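Enoyl-CoA hydratase (Geobacillus kaustophilus, PDB 2PPY) probably catalyses the hydration of enoyl-CoA thioesters in fatty-acid beta-oxidation. Local coordinates at residues 42-47 with 91-96; 106-111 with 133-138; 123-128 with 198-203; 171-176 with 181-186. All coordinates share one frame; numbering follows the deposited sequence.

Interaction 1 (42-47 with 91-96); sequences AAIDDI and NETLDK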
loop_
_atom_site.group_PDB
_atom_site.type_symbol
_atom_site.label_atom_id
_atom_site.label_comp_id
_atom_site.label_asym_id
_atom_site.label_seq_id
_atom_site.Cartn_x
_atom_site.Cartn_y
_atom_site.Cartn_z
ATOM N N ALA A 42 -29.165 -4.620 8.368
ATOM C CA ALA A 42 -29.949 -3.851 9.334
ATOM C C ALA A 42 -29.569 -4.223 10.764
ATOM O O ALA A 42 -29.501 -3.361 11.640
ATOM C CB ALA A 42 -31.437 -4.088 9.112
ATOM N N ALA A 43 -29.324 -5.511 10.995
ATOM C CA ALA A 43 -28.946 -5.990 12.321
ATOM C C ALA A 43 -27.614 -5.369 12.722
ATOM O O ALA A 43 -27.423 -4.947 13.866
ATOM C CB ALA A 43 -28.835 -7.507 12.314
ATOM N N ILE A 44 -26.690 -5.313 11.769
ATOM C CA ILE A 44 -25.382 -4.725 12.018
ATOM C C ILE A 44 -25.537 -3.252 12.394
ATOM O O ILE A 44 -24.989 -2.806 13.407
ATOM C CB ILE A 44 -24.470 -4.853 10.777
ATOM C CG1 ILE A 44 -24.201 -6.337 10.495
ATOM C CG2 ILE A 44 -23.166 -4.116 11.009
ATOM C CD1 ILE A 44 -23.352 -6.601 9.276
ATOM N N ASP A 45 -26.290 -2.502 11.590
ATOM C CA ASP A 45 -26.504 -1.083 11.877
ATOM C C ASP A 45 -27.165 -0.904 13.241
ATOM O O ASP A 45 -26.748 -0.064 14.039
ATOM C CB ASP A 45 -27.374 -0.422 10.801
ATOM C CG ASP A 45 -26.634 -0.211 9.498
ATOM O OD1 ASP A 45 -25.393 -0.089 9.532
ATOM O OD2 ASP A 45 -27.293 -0.147 8.440
ATOM N N ASP A 46 -28.196 -1.701 13.503
ATOM C CA ASP A 46 -28.896 -1.630 14.780
ATOM C C ASP A 46 -27.936 -1.849 15.941
ATOM O O ASP A 46 -27.894 -1.059 16.881
ATOM C CB ASP A 46 -29.991 -2.689 14.859
ATOM C CG ASP A 46 -30.650 -2.730 16.224
ATOM O OD1 ASP A 46 -31.390 -1.780 16.551
ATOM O OD2 ASP A 46 -30.418 -3.702 16.976
ATOM N N ILE A 47 -27.172 -2.934 15.867
ATOM C CA ILE A 47 -26.221 -3.272 16.913
ATOM C C ILE A 47 -25.159 -2.196 17.109
ATOM O O ILE A 47 -24.750 -1.927 18.241
ATOM C CB ILE A 47 -25.557 -4.636 16.626
ATOM C CG1 ILE A 47 -26.625 -5.736 16.666
ATOM C CG2 ILE A 47 -24.466 -4.918 17.651
ATOM C CD1 ILE A 47 -26.148 -7.102 16.234
ATOM N N ASN A 91 -21.007 -7.769 -0.162
ATOM C CA ASN A 91 -19.632 -7.473 0.219
ATOM C C ASN A 91 -19.549 -6.264 1.145
ATOM O O ASN A 91 -18.883 -6.311 2.180
ATOM C CB ASN A 91 -18.766 -7.244 -1.024
ATOM C CG ASN A 91 -18.270 -8.539 -1.634
ATOM O OD1 ASN A 91 -17.698 -9.377 -0.940
ATOM N ND2 ASN A 91 -18.472 -8.706 -2.939
ATOM N N GLU A 92 -20.228 -5.182 0.778
ATOM C CA GLU A 92 -20.220 -3.980 1.600
ATOM C C GLU A 92 -20.810 -4.282 2.973
ATOM O O GLU A 92 -20.384 -3.719 3.984
ATOM C CB GLU A 92 -21.009 -2.860 0.912
ATOM C CG GLU A 92 -20.418 -2.458 -0.438
ATOM C CD GLU A 92 -21.139 -1.291 -1.088
ATOM O OE1 GLU A 92 -22.378 -1.217 -0.962
ATOM O OE2 GLU A 92 -20.468 -0.458 -1.740
ATOM N N THR A 93 -21.791 -5.180 3.014
ATOM C CA THR A 93 -22.402 -5.544 4.286
ATOM C C THR A 93 -21.352 -6.258 5.136
ATOM O O THR A 93 -21.129 -5.901 6.292
ATOM C CB THR A 93 -23.613 -6.471 4.087
ATOM O OG1 THR A 93 -24.631 -5.771 3.355
ATOM C CG2 THR A 93 -24.177 -6.917 5.441
ATOM N N LEU A 94 -20.698 -7.258 4.555
ATOM C CA LEU A 94 -19.672 -7.987 5.284
ATOM C C LEU A 94 -18.537 -7.045 5.693
ATOM O O LEU A 94 -17.978 -7.183 6.779
ATOM C CB LEU A 94 -19.127 -9.144 4.436
ATOM C CG LEU A 94 -20.106 -10.286 4.121
ATOM C CD1 LEU A 94 -19.326 -11.455 3.518
ATOM C CD2 LEU A 94 -20.834 -10.747 5.398
ATOM N N ASP A 95 -18.211 -6.080 4.839
ATOM C CA ASP A 95 -17.137 -5.134 5.144
ATOM C C ASP A 95 -17.397 -4.332 6.424
ATOM O O ASP A 95 -16.455 -3.936 7.115
ATOM C CB ASP A 95 -16.927 -4.137 3.990
ATOM C CG ASP A 95 -16.504 -4.806 2.692
ATOM O OD1 ASP A 95 -15.874 -5.883 2.737
ATOM O OD2 ASP A 95 -16.790 -4.233 1.617
ATOM N N LYS A 96 -18.669 -4.085 6.727
ATOM C CA LYS A 96 -19.044 -3.306 7.907
ATOM C C LYS A 96 -18.617 -3.901 9.254
ATOM O O LYS A 96 -18.422 -3.173 10.225
ATOM C CB LYS A 96 -20.556 -3.057 7.890
ATOM C CG LYS A 96 -20.986 -2.232 6.676
ATOM C CD LYS A 96 -22.497 -2.094 6.517
ATOM C CE LYS A 96 -23.106 -1.159 7.553
ATOM N NZ LYS A 96 -24.451 -0.682 7.109
#
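Lys-96 reaches across from helix 80-99 to Ile-44 and Asp-45 of helix 34-48, joining two helices of the crotonase fold. The short segments run roughly parallel, their axes 10.2 Å apart at an angle of 28°, far enough apart for side chains to fill the space between them. Lys-96 starts on apolar ground: its CB lies 4.2 Å from CG2 of Ile-44. CG and CD carry the chain on toward Asp-45 without a close contact in segment 42-47, and a bend at the third torsion (chi3 73°) steers the end toward the carboxylate. CE comes to 3.2 Å from Asp-45 OD1, and NZ makes a salt bridge of 2.7 Å to that same oxygen, on its syn side and 21° out of the carboxylate plane. NZ also bonds to Asn-41 OD1, one helical turn before Asp-45, so helix 34-48 grips the ammonium at two points. A lysine suits this place because its aliphatic stem tolerates burial while its charge is met by the aspartate. Lys-96 also packs on Glu-92 of a neighbouring subunit. Beside the ion pair, Ile-44 meets Thr-93 at its backbone and at its methyl branch: CD1 lies 3.8 Å from Thr-93 O and 3.9 Å from Thr-93 CG2.

Interaction 2 (106-111 with 133-138); sequences ACLEGH and GKIGLP
His-111 lies beside Gly-133 and Lys-134, where strand 111-113 runs next to strand 135-136 in a small parallel sheet of the crotonase fold. Packing is tight at the imidazole: Lys-134 N sits in the ring plane, at its edge, 3.0 Å from His-111 CD2. Gly-133 CA is 3.7 Å from the same carbon, and a beta carbon there would collide with CD2; the backbone angles of Gly-133 also call for glycine. Lys-134 runs alongside the imidazole, its CG likewise 3.7 Å from CD2. At the backbone, the CA-H of His-111 makes a C-H...O contact with Lys-134 O (CA to O 3.4 Å, 139° at the hydrogen). Replacing His-111 with alanine would probably open a gap beside Gly-133 and leave Phe-65 without its edge-to-face ring partner. The rest is looser. Beyond CG, Lys-134 extends fully as an exposed chain; on the buried side, Leu-108 CD1 just meets Ile-135 CD1 at 4.3 Å, two branched aliphatics fitting an apolar interior. As modelled, CD2 faces Lys-134 N, so the contact appears to rest on close fit and a C-H...O contact, and with His-111 NE2 5.5 Å from Lys-134 NZ the two ionisable groups do not touch.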
loop_
_atom_site.group_PDB
_atom_site.type_symbol
_atom_site.label_atom_id
_atom_site.label_comp_id
_atom_site.label_asym_id
_atom_site.label_seq_id
_atom_site.Cartn_x
_atom_site.Cartn_y
_atom_site.Cartn_z
ATOM N N ALA A 106 -18.124 -15.989 14.736
ATOM C CA ALA A 106 -18.944 -16.903 13.955
ATOM C C ALA A 106 -18.986 -18.233 14.698
ATOM O O ALA A 106 -17.955 -18.877 14.879
ATOM C CB ALA A 106 -18.341 -17.101 12.581
ATOM N N CYS A 107 -20.173 -18.632 15.144
ATOM C CA CYS A 107 -20.324 -19.895 15.858
ATOM C C CYS A 107 -20.710 -20.952 14.831
ATOM O O CYS A 107 -21.877 -21.071 14.462
ATOM C CB CYS A 107 -21.415 -19.781 16.926
ATOM S SG CYS A 107 -21.543 -21.241 18.000
ATOM N N LEU A 108 -19.727 -21.722 14.377
ATOM C CA LEU A 108 -19.969 -22.735 13.360
ATOM C C LEU A 108 -20.304 -24.116 13.928
ATOM O O LEU A 108 -19.446 -24.799 14.493
ATOM C CB LEU A 108 -18.749 -22.812 12.438
ATOM C CG LEU A 108 -18.290 -21.450 11.893
ATOM C CD1 LEU A 108 -17.010 -21.630 11.077
ATOM C CD2 LEU A 108 -19.393 -20.822 11.034
ATOM N N GLU A 109 -21.562 -24.520 13.769
ATOM C CA GLU A 109 -22.022 -25.812 14.266
ATOM C C GLU A 109 -22.399 -26.769 13.145
ATOM O O GLU A 109 -22.706 -27.933 13.393
ATOM C CB GLU A 109 -23.218 -25.623 15.199
ATOM C CG GLU A 109 -22.865 -25.008 16.539
ATOM C CD GLU A 109 -24.090 -24.702 17.373
ATOM O OE1 GLU A 109 -24.824 -23.752 17.027
ATOM O OE2 GLU A 109 -24.326 -25.416 18.371
ATOM N N GLY A 110 -22.376 -26.278 11.910
ATOM C CA GLY A 110 -22.715 -27.119 10.775
ATOM C C GLY A 110 -21.893 -26.763 9.552
ATOM O O GLY A 110 -20.930 -26.007 9.646
ATOM N N HIS A 111 -22.272 -27.308 8.402
ATOM C CA HIS A 111 -21.562 -27.036 7.161
ATOM C C HIS A 111 -21.433 -25.536 6.939
ATOM O O HIS A 111 -22.419 -24.798 7.021
ATOM C CB HIS A 111 -22.295 -27.672 5.976
ATOM C CG HIS A 111 -22.291 -29.169 5.993
ATOM N ND1 HIS A 111 -23.447 -29.917 5.906
ATOM C CD2 HIS A 111 -21.274 -30.058 6.088
ATOM C CE1 HIS A 111 -23.139 -31.204 5.948
ATOM N NE2 HIS A 111 -21.831 -31.313 6.058
ATOM N N GLY A 133 -18.986 -30.651 10.366
ATOM C CA GLY A 133 -19.090 -31.001 8.960
ATOM C C GLY A 133 -17.989 -30.497 8.050
ATOM O O GLY A 133 -16.804 -30.637 8.358
ATOM N N LYS A 134 -18.393 -29.903 6.929
ATOM C CA LYS A 134 -17.466 -29.390 5.915
ATOM C C LYS A 134 -17.307 -27.877 5.926
ATOM O O LYS A 134 -18.250 -27.136 6.207
ATOM C CB LYS A 134 -17.940 -29.781 4.512
ATOM C CG LYS A 134 -18.292 -31.243 4.298
ATOM C CD LYS A 134 -18.880 -31.418 2.899
ATOM C CE LYS A 134 -19.287 -32.852 2.612
ATOM N NZ LYS A 134 -19.859 -32.991 1.240
ATOM N N ILE A 135 -16.106 -27.422 5.595
ATOM C CA ILE A 135 -15.829 -25.994 5.524
ATOM C C ILE A 135 -14.918 -25.761 4.319
ATOM O O ILE A 135 -13.897 -26.433 4.162
ATOM C CB ILE A 135 -15.176 -25.480 6.840
ATOM C CG1 ILE A 135 -14.865 -23.986 6.724
ATOM C CG2 ILE A 135 -13.928 -26.289 7.160
ATOM C CD1 ILE A 135 -14.547 -23.334 8.052
ATOM N N GLY A 136 -15.315 -24.831 3.453
ATOM C CA GLY A 136 -14.539 -24.529 2.261
ATOM C C GLY A 136 -15.286 -23.651 1.268
ATOM O O GLY A 136 -16.369 -23.145 1.564
ATOM N N LEU A 137 -14.705 -23.475 0.085
ATOM C CA LEU A 137 -15.293 -22.644 -0.961
ATOM C C LEU A 137 -15.399 -23.436 -2.271
ATOM O O LEU A 137 -14.477 -23.435 -3.087
ATOM C CB LEU A 137 -14.424 -21.403 -1.171
ATOM C CG LEU A 137 -14.195 -20.471 0.029
ATOM C CD1 LEU A 137 -13.147 -19.430 -0.328
ATOM C CD2 LEU A 137 -15.495 -19.798 0.432
ATOM N N PRO A 138 -16.534 -24.122 -2.488
ATOM C CA PRO A 138 -16.732 -24.918 -3.702
ATOM C C PRO A 138 -17.326 -24.209 -4.924
ATOM O O PRO A 138 -17.710 -24.870 -5.884
ATOM C CB PRO A 138 -17.627 -26.047 -3.212
ATOM C CG PRO A 138 -18.530 -25.332 -2.262
ATOM C CD PRO A 138 -17.582 -24.420 -1.493
#

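Interaction 3 (123-128 with 198-203); sequences CDLRFM and REYARK
Strand 125-129 and helix 193-205 lie a full side-chain layer apart, with 10.1 Å between the CA atoms of Phe-127 and Tyr-200, the helix packing on a face of the central sheet of the crotonase fold. Leu-125 and Phe-127, two residues apart on the strand, both point at the helix, and Tyr-200 receives them. The heart of the contact is a T-shaped pair: the edge of Phe-127 points at the face of Tyr-200, ring centroids 4.9 Å apart and planes at 74°. Phe-127 CZ stands above the centre of the tyrosine ring, while CE2 comes to 3.7 Å from Tyr-200 CG. Tyr-200 carries its ring opposite the backbone N (chi1 -177°), which sends it off the helix toward the strand. Tyrosine suits the site because one face of its ring can pack on Phe-127 while its hydroxyl bonds to Asp-165 of a neighbouring subunit. With an alanine in place of Tyr-200, the Phe-127 edge would probably lose the ring face it meets and that aspartate its hydroxyl partner. Within segment 123-128, Arg-126 NH1 bonds to Cys-123 O at 2.9 Å, from above the carbonyl plane, and also to Ala-120 O. Leu-125 adds a methyl group at the far end of the tyrosine ring, its CD1 3.7 Å from Tyr-200 CE1 and 3.5 Å from Tyr-200 OH.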
loop_
_atom_site.group_PDB
_atom_site.type_symbol
_atom_site.label_atom_id
_atom_site.label_comp_id
_atom_site.label_asym_id
_atom_site.label_seq_id
_atom_site.Cartn_x
_atom_site.Cartn_y
_atom_site.Cartn_z
ATOM N N CYS A 123 -16.093 -12.194 9.835
ATOM C CA CYS A 123 -16.199 -12.004 11.279
ATOM C C CYS A 123 -14.787 -11.969 11.870
ATOM O O CYS A 123 -13.837 -12.424 11.234
ATOM C CB CYS A 123 -17.002 -13.142 11.913
ATOM S SG CYS A 123 -18.734 -13.210 11.396
ATOM N N ASP A 124 -14.655 -11.436 13.081
ATOM C CA ASP A 124 -13.355 -11.326 13.745
ATOM C C ASP A 124 -12.778 -12.668 14.194
ATOM O O ASP A 124 -11.559 -12.853 14.197
ATOM C CB ASP A 124 -13.458 -10.388 14.958
ATOM C CG ASP A 124 -14.000 -9.017 14.590
ATOM O OD1 ASP A 124 -13.539 -8.461 13.574
ATOM O OD2 ASP A 124 -14.879 -8.488 15.310
ATOM N N LEU A 125 -13.650 -13.596 14.577
ATOM C CA LEU A 125 -13.217 -14.912 15.036
ATOM C C LEU A 125 -14.169 -15.997 14.547
ATOM O O LEU A 125 -15.327 -15.727 14.253
ATOM C CB LEU A 125 -13.169 -14.948 16.568
ATOM C CG LEU A 125 -12.260 -13.968 17.312
ATOM C CD1 LEU A 125 -12.666 -13.903 18.786
ATOM C CD2 LEU A 125 -10.808 -14.393 17.160
ATOM N N ARG A 126 -13.670 -17.229 14.479
ATOM C CA ARG A 126 -14.468 -18.368 14.042
ATOM C C ARG A 126 -14.252 -19.566 14.964
ATOM O O ARG A 126 -13.127 -20.038 15.107
ATOM C CB ARG A 126 -14.088 -18.753 12.607
ATOM C CG ARG A 126 -14.541 -17.749 11.544
ATOM C CD ARG A 126 -13.646 -17.820 10.314
ATOM N NE ARG A 126 -12.308 -17.318 10.620
ATOM C CZ ARG A 126 -12.023 -16.036 10.830
ATOM N NH1 ARG A 126 -12.980 -15.117 10.759
ATOM N NH2 ARG A 126 -10.784 -15.670 11.133
ATOM N N PHE A 127 -15.328 -20.035 15.600
ATOM C CA PHE A 127 -15.273 -21.199 16.496
ATOM C C PHE A 127 -16.128 -22.289 15.855
ATOM O O PHE A 127 -17.267 -22.037 15.466
ATOM C CB PHE A 127 -15.835 -20.868 17.890
ATOM C CG PHE A 127 -15.086 -19.775 18.625
ATOM C CD1 PHE A 127 -13.788 -19.412 18.258
ATOM C CD2 PHE A 127 -15.681 -19.117 19.701
ATOM C CE1 PHE A 127 -13.098 -18.401 18.952
ATOM C CE2 PHE A 127 -15.002 -18.109 20.402
ATOM C CZ PHE A 127 -13.706 -17.752 20.026
HETATM N N MSE A 128 -15.594 -23.502 15.750
HETATM C CA MSE A 128 -16.332 -24.586 15.108
HETATM C C MSE A 128 -16.445 -25.872 15.929
HETATM O O MSE A 128 -15.538 -26.212 16.685
HETATM C CB MSE A 128 -15.677 -24.883 13.758
HETATM C CG MSE A 128 -16.388 -25.901 12.891
HETATM SE SE MSE A 128 -15.702 -25.812 11.083
HETATM C CE MSE A 128 -17.369 -25.891 10.104
ATOM N N ARG A 198 -20.318 -18.876 23.912
ATOM C CA ARG A 198 -20.974 -17.896 24.780
ATOM C C ARG A 198 -20.112 -17.573 25.991
ATOM O O ARG A 198 -20.093 -16.437 26.465
ATOM C CB ARG A 198 -22.338 -18.420 25.245
ATOM C CG ARG A 198 -23.441 -18.243 24.216
ATOM C CD ARG A 198 -24.639 -19.129 24.497
ATOM N NE ARG A 198 -25.697 -18.906 23.518
ATOM C CZ ARG A 198 -26.631 -19.799 23.205
ATOM N NH1 ARG A 198 -26.640 -20.988 23.796
ATOM N NH2 ARG A 198 -27.553 -19.506 22.297
ATOM N N GLU A 199 -19.402 -18.580 26.490
ATOM C CA GLU A 199 -18.526 -18.400 27.642
ATOM C C GLU A 199 -17.395 -17.441 27.279
ATOM O O GLU A 199 -17.004 -16.598 28.086
ATOM C CB GLU A 199 -17.954 -19.750 28.077
ATOM C CG GLU A 199 -17.013 -19.685 29.263
ATOM C CD GLU A 199 -16.565 -21.063 29.715
ATOM O OE1 GLU A 199 -17.439 -21.876 30.086
ATOM O OE2 GLU A 199 -15.343 -21.334 29.697
ATOM N N TYR A 200 -16.881 -17.571 26.059
ATOM C CA TYR A 200 -15.803 -16.712 25.577
ATOM C C TYR A 200 -16.323 -15.289 25.453
ATOM O O TYR A 200 -15.677 -14.342 25.900
ATOM C CB TYR A 200 -15.304 -17.220 24.220
ATOM C CG TYR A 200 -14.136 -16.458 23.625
ATOM C CD1 TYR A 200 -14.325 -15.232 22.986
ATOM C CD2 TYR A 200 -12.846 -16.992 23.656
ATOM C CE1 TYR A 200 -13.256 -14.555 22.383
ATOM C CE2 TYR A 200 -11.770 -16.323 23.059
ATOM C CZ TYR A 200 -11.985 -15.106 22.421
ATOM O OH TYR A 200 -10.938 -14.455 21.801
ATOM N N ALA A 201 -17.502 -15.145 24.853
ATOM C CA ALA A 201 -18.112 -13.833 24.679
ATOM C C ALA A 201 -18.404 -13.203 26.039
ATOM O O ALA A 201 -18.207 -12.002 26.229
ATOM C CB ALA A 201 -19.394 -13.951 23.863
ATOM N N ARG A 202 -18.877 -14.012 26.984
ATOM C CA ARG A 202 -19.170 -13.507 28.319
ATOM C C ARG A 202 -17.936 -12.852 28.930
ATOM O O ARG A 202 -18.018 -11.735 29.448
ATOM C CB ARG A 202 -19.665 -14.634 29.236
ATOM C CG ARG A 202 -21.124 -15.029 29.022
ATOM C CD ARG A 202 -21.624 -15.946 30.139
ATOM N NE ARG A 202 -21.098 -17.310 30.046
ATOM C CZ ARG A 202 -21.619 -18.264 29.279
ATOM N NH1 ARG A 202 -22.684 -18.009 28.532
ATOM N NH2 ARG A 202 -21.075 -19.474 29.258
ATOM N N LYS A 203 -16.799 -13.541 28.867
ATOM C CA LYS A 203 -15.556 -13.005 29.417
ATOM C C LYS A 203 -15.191 -11.662 28.782
ATOM O O LYS A 203 -14.715 -10.754 29.465
ATOM C CB LYS A 203 -14.400 -13.992 29.222
ATOM C CG LYS A 203 -14.441 -15.223 30.127
ATOM C CD LYS A 203 -13.148 -16.029 30.005
ATOM C CE LYS A 203 -13.102 -17.206 30.977
ATOM N NZ LYS A 203 -14.114 -18.253 30.667
#

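Interaction 4 (171-176 with 181-186); sequences ETITPQ and IGLVNR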
loop_
_atom_site.group_PDB
_atom_site.type_symbol
_atom_site.label_atom_id
_atom_site.label_comp_id
_atom_site.label_asym_id
_atom_site.label_seq_id
_atom_site.Cartn_x
_atom_site.Cartn_y
_atom_site.Cartn_z
ATOM N N GLU A 171 -12.425 -28.033 -3.022
ATOM C CA GLU A 171 -12.552 -29.050 -1.993
ATOM C C GLU A 171 -12.687 -28.501 -0.582
ATOM O O GLU A 171 -12.025 -27.538 -0.202
ATOM C CB GLU A 171 -11.376 -30.028 -2.091
ATOM C CG GLU A 171 -11.607 -31.121 -3.135
ATOM C CD GLU A 171 -10.331 -31.797 -3.597
ATOM O OE1 GLU A 171 -9.479 -32.124 -2.746
ATOM O OE2 GLU A 171 -10.187 -32.010 -4.820
ATOM N N THR A 172 -13.569 -29.127 0.186
ATOM C CA THR A 172 -13.820 -28.727 1.559
ATOM C C THR A 172 -12.982 -29.566 2.522
ATOM O O THR A 172 -12.535 -30.663 2.185
ATOM C CB THR A 172 -15.314 -28.888 1.905
ATOM O OG1 THR A 172 -15.690 -30.265 1.783
ATOM C CG2 THR A 172 -16.170 -28.063 0.948
ATOM N N ILE A 173 -12.763 -29.043 3.723
ATOM C CA ILE A 173 -11.975 -29.747 4.721
ATOM C C ILE A 173 -12.760 -29.932 6.018
ATOM O O ILE A 173 -13.907 -29.507 6.121
ATOM C CB ILE A 173 -10.662 -28.988 5.015
ATOM C CG1 ILE A 173 -10.970 -27.571 5.503
ATOM C CG2 ILE A 173 -9.808 -28.934 3.756
ATOM C CD1 ILE A 173 -9.734 -26.765 5.866
ATOM N N THR A 174 -12.133 -30.562 7.004
ATOM C CA THR A 174 -12.770 -30.809 8.292
ATOM C C THR A 174 -12.471 -29.682 9.270
ATOM O O THR A 174 -11.592 -28.853 9.028
ATOM C CB THR A 174 -12.255 -32.121 8.928
ATOM O OG1 THR A 174 -10.850 -32.003 9.192
ATOM C CG2 THR A 174 -12.494 -33.306 7.995
ATOM N N PRO A 175 -13.209 -29.635 10.393
ATOM C CA PRO A 175 -13.004 -28.601 11.412
ATOM C C PRO A 175 -11.570 -28.663 11.924
ATOM O O PRO A 175 -10.919 -27.632 12.104
ATOM C CB PRO A 175 -14.014 -28.980 12.495
ATOM C CG PRO A 175 -15.125 -29.602 11.710
ATOM C CD PRO A 175 -14.380 -30.469 10.719
ATOM N N GLN A 176 -11.087 -29.885 12.154
ATOM C CA GLN A 176 -9.729 -30.107 12.637
ATOM C C GLN A 176 -8.701 -29.540 11.663
ATOM O O GLN A 176 -7.793 -28.813 12.065
ATOM C CB GLN A 176 -9.458 -31.605 12.835
ATOM C CG GLN A 176 -10.228 -32.275 13.977
ATOM C CD GLN A 176 -11.722 -32.390 13.715
ATOM O OE1 GLN A 176 -12.150 -32.611 12.581
ATOM N NE2 GLN A 176 -12.521 -32.267 14.769
ATOM N N ILE A 181 -4.748 -25.029 9.844
ATOM C CA ILE A 181 -4.283 -24.030 8.883
ATOM C C ILE A 181 -4.687 -22.610 9.287
ATOM O O ILE A 181 -4.401 -21.646 8.572
ATOM C CB ILE A 181 -4.794 -24.309 7.454
ATOM C CG1 ILE A 181 -6.317 -24.178 7.398
ATOM C CG2 ILE A 181 -4.344 -25.690 7.008
ATOM C CD1 ILE A 181 -6.881 -24.289 5.982
ATOM N N GLY A 182 -5.346 -22.486 10.434
ATOM C CA GLY A 182 -5.760 -21.178 10.913
ATOM C C GLY A 182 -7.071 -20.661 10.347
ATOM O O GLY A 182 -7.366 -19.473 10.467
ATOM N N LEU A 183 -7.861 -21.539 9.738
ATOM C CA LEU A 183 -9.146 -21.136 9.167
ATOM C C LEU A 183 -10.154 -20.812 10.274
ATOM O O LEU A 183 -11.027 -19.962 10.100
ATOM C CB LEU A 183 -9.705 -22.245 8.275
ATOM C CG LEU A 183 -10.414 -21.821 6.983
ATOM C CD1 LEU A 183 -11.352 -22.937 6.557
ATOM C CD2 LEU A 183 -11.192 -20.537 7.171
ATOM N N VAL A 184 -10.051 -21.517 11.399
ATOM C CA VAL A 184 -10.922 -21.268 12.552
ATOM C C VAL A 184 -9.983 -21.042 13.722
ATOM O O VAL A 184 -8.827 -21.468 13.666
ATOM C CB VAL A 184 -11.861 -22.472 12.870
ATOM C CG1 VAL A 184 -12.758 -22.753 11.674
ATOM C CG2 VAL A 184 -11.044 -23.716 13.244
ATOM N N ASN A 185 -10.464 -20.374 14.769
ATOM C CA ASN A 185 -9.641 -20.097 15.951
ATOM C C ASN A 185 -9.800 -21.127 17.064
ATOM O O ASN A 185 -8.929 -21.258 17.923
ATOM C CB ASN A 185 -9.975 -18.722 16.528
ATOM C CG ASN A 185 -9.911 -17.628 15.489
ATOM O OD1 ASN A 185 -10.834 -17.458 14.692
ATOM N ND2 ASN A 185 -8.809 -16.885 15.482
ATOM N N ARG A 186 -10.918 -21.841 17.056
ATOM C CA ARG A 186 -11.190 -22.847 18.078
ATOM C C ARG A 186 -12.055 -23.963 17.529
ATOM O O ARG A 186 -12.895 -23.743 16.659
ATOM C CB ARG A 186 -11.949 -22.231 19.256
ATOM C CG ARG A 186 -11.246 -21.123 19.997
ATOM C CD ARG A 186 -10.415 -21.657 21.140
ATOM N NE ARG A 186 -9.995 -20.569 22.017
ATOM C CZ ARG A 186 -9.183 -19.585 21.647
ATOM N NH1 ARG A 186 -8.691 -19.553 20.413
ATOM N NH2 ARG A 186 -8.874 -18.626 22.506
#
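NH1 of Arg-186 is gripped twice: by the Asn-185 carbonyl O at 3.0 Å, and by a salt bridge to Asp-165 of a neighbouring subunit. The carbonyl O lies in the guanidinium plane, whereas NH1 approaches it from above the carbonyl plane. In this part of the crotonase fold, the short helix 175-181 joins the two segments. Both ends of this helix are capped. Thr-174 stands at the N-cap, its OG1 bonding to a backbone N in the first turn, while Glu-177 OE1 returns a bond to Thr-174 N, the reciprocal pattern of a capping box. At the other end Gly-182 closes a Schellman motif, whose positive phi (84°) suits glycine because a beta carbon would press on the preceding carbonyl. The residues flanking the helix face each other. Ile-173 and Ile-181 meet tip to tip, CD1 to CD1 at 3.8 Å. Each holds its CG1 in the crowded position between backbone N and carbonyl carbon (chi1 58° for Ile-173). Isoleucine suits these sites, offering an apolar CD1 long enough for the two tips to touch. Leu-183 joins them, its CD1 4.2 Å from Ile-173 CD1, and Ile-135 packs against Ile-173 and Leu-183. Further along, Val-184 sets its CG2 4.1 Å from the Pro-175 carbonyl O.

In the fold
Interactions 2 and 4 lie closest, their centres 8 Å apart, and are tied by Ile-135 O and Ile-173 N at 2.9 Å, probably a hydrogen bond. Interaction 3 links to both through strand 125-129: Phe-127 O probably accepts a bond from Leu-108 N, and Arg-126 O one from Asn-185 N, both at 2.7 Å. Interactions 3 and 4 also share a subunit interface. Interaction 1 stands apart, its centre about 25 Å from that of interaction 4, across the chain's centre. A bound PEG, probably from the crystallisation liquor, lies about 3 Å from the Asp-45 side chain. Of the four, interaction 2 leads through His-111 into the glycine-rich run that in crotonases contributes to the oxyanion hole.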